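Local coordinates for putative exported protein (Bordetella pertussis Tohama I, PDB 2PFZ), which binds pyroglutamic acid as an extracytoplasmic solute receptor, probably delivering it to a tripartite ATP-independent periplasmic (TRAP) transporter, at residues G183-D188 with W249-L254. Numbering follows the deposited sequence.
Sequences GSTGFD and WYKEQL. With PCA (pyroglutamic acid), chain B.
W249 turns an edge of its indole toward the face of F187, a T-shaped pair that begins a three-ring aromatic cluster where the short ligand-binding helix 183-188 of this DctP-type receptor packs on the long helix 222-256. The axes of 183-188 and 249-254 approach to 8.8 Å at 42°. T185, on the other side of helix 183-188, accepts a hydrogen bond at OG1 from the pyroglutamate N. The six-membered ring of W249 and the F187 ring have centroids 5.3 Å apart, with planes at 74°. W249 CE3 also lies over one face of the next ring, Y250, whose opposite face receives S184: CA of S184 stands 3.8 Å from the Y250 centroid, almost on the ring normal, in a CH-pi contact. The Y250 ring is thus held between the indole of its own helix and S184 CA of the other, a knob among G183, S184, F187 and D188. Without a side chain, G183 allows close approach, its CA lying 5.4 Å from that of Y250. Two waters bridge the helices at the Y250 hydroxyl: one donates to Y250 OH and D188 OD2 and also bonds S184 OG, while the other accepts from Y250 OH and donates to D188 OD1 at 2.6 Å. Further along, Q253 sets CB against F187 CE1. With CG anti to the backbone N (chi1 -173°), the F187 ring reaches across to sit among W249, Y250, Q253 and L254. L254 straddles the first turn of the short helix, CD2 by the backbone of G186 and F187 and CD1 3.7 Å from G183 O.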
ATOM      1  N   GLY A 183       2.011  10.586  -4.410  1.00 18.63           N
ATOM      2  CA  GLY A 183       1.819  11.406  -5.603  1.00 18.88           C
ATOM      3  C   GLY A 183       1.047  10.640  -6.667  1.00 18.84           C
ATOM      4  O   GLY A 183       0.254  11.234  -7.410  1.00 19.63           O
ATOM      5  N   SER A 184       1.322   9.334  -6.754  1.00 18.12           N
ATOM      6  CA  SER A 184       0.607   8.391  -7.628  1.00 18.10           C
ATOM      7  C   SER A 184      -0.911   8.565  -7.524  1.00 17.32           C
ATOM      8  O   SER A 184      -1.568   8.940  -8.496  1.00 17.27           O
ATOM      9  CB  SER A 184       1.009   6.951  -7.283  1.00 18.37           C
ATOM     10  OG  SER A 184       0.154   5.986  -7.902  1.00 19.50           O
ATOM     11  N   THR A 185      -1.449   8.300  -6.344  1.00 17.17           N
ATOM     12  CA  THR A 185      -2.892   8.439  -6.058  1.00 18.05           C
ATOM     13  C   THR A 185      -3.401   9.848  -6.279  1.00 18.75           C
ATOM     14  O   THR A 185      -4.470  10.039  -6.883  1.00 18.96           O
ATOM     15  CB  THR A 185      -3.245   7.935  -4.660  1.00 18.13           C
ATOM     16  OG1 THR A 185      -3.004   6.533  -4.613  1.00 17.41           O
ATOM     17  CG2 THR A 185      -4.715   8.190  -4.343  1.00 18.93           C
ATOM     18  N   GLY A 186      -2.641  10.831  -5.794  1.00 19.06           N
ATOM     19  CA  GLY A 186      -2.987  12.243  -6.043  1.00 20.41           C
ATOM     20  C   GLY A 186      -3.191  12.534  -7.514  1.00 21.38           C
ATOM     21  O   GLY A 186      -4.195  13.138  -7.904  1.00 21.25           O
ATOM     22  N   PHE A 187      -2.238  12.105  -8.340  1.00 22.30           N
ATOM     23  CA  PHE A 187      -2.328  12.314  -9.780  1.00 23.12           C
ATOM     24  C   PHE A 187      -3.487  11.537 -10.402  1.00 23.52           C
ATOM     25  O   PHE A 187      -4.299  12.110 -11.145  1.00 23.92           O
ATOM     26  CB  PHE A 187      -1.013  11.929 -10.463  1.00 23.46           C
ATOM     27  CG  PHE A 187      -0.962  12.278 -11.919  1.00 25.55           C
ATOM     28  CD1 PHE A 187      -0.669  13.581 -12.322  1.00 26.93           C
ATOM     29  CD2 PHE A 187      -1.198  11.308 -12.886  1.00 26.55           C
ATOM     30  CE1 PHE A 187      -0.622  13.911 -13.687  1.00 27.28           C
ATOM     31  CE2 PHE A 187      -1.145  11.629 -14.251  1.00 27.42           C
ATOM     32  CZ  PHE A 187      -0.848  12.939 -14.640  1.00 25.78           C
ATOM     33  N   ASP A 188      -3.567  10.245 -10.100  1.00 23.49           N
ATOM     34  CA  ASP A 188      -4.543   9.367 -10.759  1.00 23.72           C
ATOM     35  C   ASP A 188      -6.007   9.690 -10.447  1.00 23.97           C
ATOM     36  O   ASP A 188      -6.916   9.230 -11.156  1.00 25.33           O
ATOM     37  CB  ASP A 188      -4.269   7.904 -10.413  1.00 23.57           C
ATOM     38  CG  ASP A 188      -3.031   7.349 -11.090  1.00 22.72           C
ATOM     39  OD1 ASP A 188      -2.553   7.881 -12.120  1.00 23.73           O
ATOM     40  OD2 ASP A 188      -2.533   6.341 -10.583  1.00 22.12           O
ATOM     41  N   TRP A 249       8.327  11.651 -11.264  1.00 22.19           N
ATOM     42  CA  TRP A 249       7.447  12.040 -12.376  1.00 22.75           C
ATOM     43  C   TRP A 249       6.098  12.526 -11.857  1.00 22.77           C
ATOM     44  O   TRP A 249       5.579  13.535 -12.336  1.00 22.87           O
ATOM     45  CB  TRP A 249       7.295  10.890 -13.393  1.00 23.89           C
ATOM     46  CG  TRP A 249       6.569  11.283 -14.660  1.00 24.65           C
ATOM     47  CD1 TRP A 249       7.120  11.721 -15.827  1.00 27.45           C
ATOM     48  CD2 TRP A 249       5.156  11.252 -14.869  1.00 24.79           C
ATOM     49  NE1 TRP A 249       6.131  11.977 -16.759  1.00 26.18           N
ATOM     50  CE2 TRP A 249       4.915  11.700 -16.191  1.00 26.02           C
ATOM     51  CE3 TRP A 249       4.061  10.908 -14.058  1.00 26.61           C
ATOM     52  CZ2 TRP A 249       3.624  11.808 -16.722  1.00 25.17           C
ATOM     53  CZ3 TRP A 249       2.772  11.005 -14.590  1.00 24.81           C
ATOM     54  CH2 TRP A 249       2.569  11.463 -15.914  1.00 24.86           C
ATOM     55  N   TYR A 250       5.540  11.850 -10.850  1.00 22.46           N
ATOM     56  CA  TYR A 250       4.220  12.245 -10.369  1.00 22.38           C
ATOM     57  C   TYR A 250       4.293  13.587  -9.675  1.00 22.53           C
ATOM     58  O   TYR A 250       3.423  14.423  -9.886  1.00 21.96           O
ATOM     59  CB  TYR A 250       3.562  11.199  -9.460  1.00 22.54           C
ATOM     60  CG  TYR A 250       3.038   9.985 -10.193  1.00 22.93           C
ATOM     61  CD1 TYR A 250       1.935  10.078 -11.079  1.00 21.62           C
ATOM     62  CD2 TYR A 250       3.628   8.737 -10.001  1.00 23.42           C
ATOM     63  CE1 TYR A 250       1.470   8.953 -11.761  1.00 21.87           C
ATOM     64  CE2 TYR A 250       3.158   7.613 -10.661  1.00 22.94           C
ATOM     65  CZ  TYR A 250       2.089   7.726 -11.535  1.00 21.94           C
ATOM     66  OH  TYR A 250       1.668   6.596 -12.193  1.00 23.75           O
ATOM     67  N   LYS A 251       5.322  13.783  -8.849  1.00 22.46           N
ATOM     68  CA  LYS A 251       5.512  15.050  -8.134  1.00 23.12           C
ATOM     69  C   LYS A 251       5.621  16.255  -9.087  1.00 23.09           C
ATOM     70  O   LYS A 251       4.955  17.266  -8.876  1.00 22.74           O
ATOM     71  CB  LYS A 251       6.721  14.982  -7.189  1.00 22.97           C
ATOM     72  CG  LYS A 251       6.376  14.382  -5.826  1.00 24.18           C
ATOM     73  CD  LYS A 251       7.459  13.510  -5.237  1.00 25.69           C
ATOM     74  CE  LYS A 251       8.820  14.118  -5.266  1.00 25.72           C
ATOM     75  NZ  LYS A 251       9.739  13.404  -4.312  1.00 26.57           N
ATOM     76  N   GLU A 252       6.431  16.120 -10.136  1.00 23.74           N
ATOM     77  CA  GLU A 252       6.620  17.183 -11.128  1.00 24.76           C
ATOM     78  C   GLU A 252       5.357  17.374 -11.971  1.00 25.02           C
ATOM     79  O   GLU A 252       5.028  18.488 -12.350  1.00 25.31           O
ATOM     80  CB  GLU A 252       7.828  16.886 -12.036  1.00 25.22           C
ATOM     81  CG  GLU A 252       9.184  16.848 -11.314  1.00 25.81           C
ATOM     82  CD  GLU A 252       9.505  18.137 -10.591  1.00 29.59           C
ATOM     83  OE1 GLU A 252       9.534  19.194 -11.247  1.00 28.85           O
ATOM     84  OE2 GLU A 252       9.711  18.095  -9.356  1.00 31.12           O
ATOM     85  N   GLN A 253       4.633  16.296 -12.249  1.00 25.41           N
ATOM     86  CA  GLN A 253       3.382  16.415 -12.991  1.00 26.13           C
ATOM     87  C   GLN A 253       2.300  17.086 -12.140  1.00 25.74           C
ATOM     88  O   GLN A 253       1.585  17.929 -12.633  1.00 26.33           O
ATOM     89  CB  GLN A 253       2.941  15.059 -13.560  1.00 27.38           C
ATOM     90  CG  GLN A 253       2.079  15.151 -14.821  1.00 31.77           C
ATOM     91  CD  GLN A 253       2.845  15.507 -16.104  1.00 33.14           C
ATOM     92  OE1 GLN A 253       2.223  15.774 -17.135  1.00 39.49           O
ATOM     93  NE2 GLN A 253       4.181  15.510 -16.046  1.00 36.89           N
ATOM     94  N   LEU A 254       2.207  16.737 -10.860  1.00 25.02           N
ATOM     95  CA  LEU A 254       1.303  17.417  -9.924  1.00 24.71           C
ATOM     96  C   LEU A 254       1.605  18.914  -9.874  1.00 25.63           C
ATOM     97  O   LEU A 254       0.679  19.747  -9.870  1.00 25.69           O
ATOM     98  CB  LEU A 254       1.416  16.813  -8.516  1.00 24.40           C
ATOM     99  CG  LEU A 254       0.724  15.451  -8.330  1.00 22.21           C
ATOM    100  CD1 LEU A 254       1.112  14.805  -7.014  1.00 22.66           C
ATOM    101  CD2 LEU A 254      -0.783  15.578  -8.414  1.00 22.48           C
TER
HETATM  102  N   PCA B   1      -2.437   5.167  -2.485  1.00 15.94           N
HETATM  103  CA  PCA B   1      -3.419   4.204  -1.948  1.00 16.87           C
HETATM  104  CB  PCA B   1      -2.856   3.469  -0.731  1.00 16.52           C
HETATM  105  CG  PCA B   1      -1.474   4.046  -0.491  1.00 15.73           C
HETATM  106  CD  PCA B   1      -1.287   5.013  -1.624  1.00 15.83           C
HETATM  107  OE  PCA B   1      -0.220   5.608  -1.840  1.00 15.77           O
HETATM  108  C   PCA B   1      -4.610   5.010  -1.483  1.00 17.64           C
HETATM  109  O   PCA B   1      -5.713   4.486  -1.282  1.00 17.85           O
HETATM  110  OXT PCA B   1      -4.462   6.229  -1.300  1.00 17.91           O
HETATM  111  O   HOH W   1       0.111   5.342 -10.443  1.00 21.46           O
HETATM  112  O   HOH W   2      -0.565   6.892 -13.512  1.00 20.59           O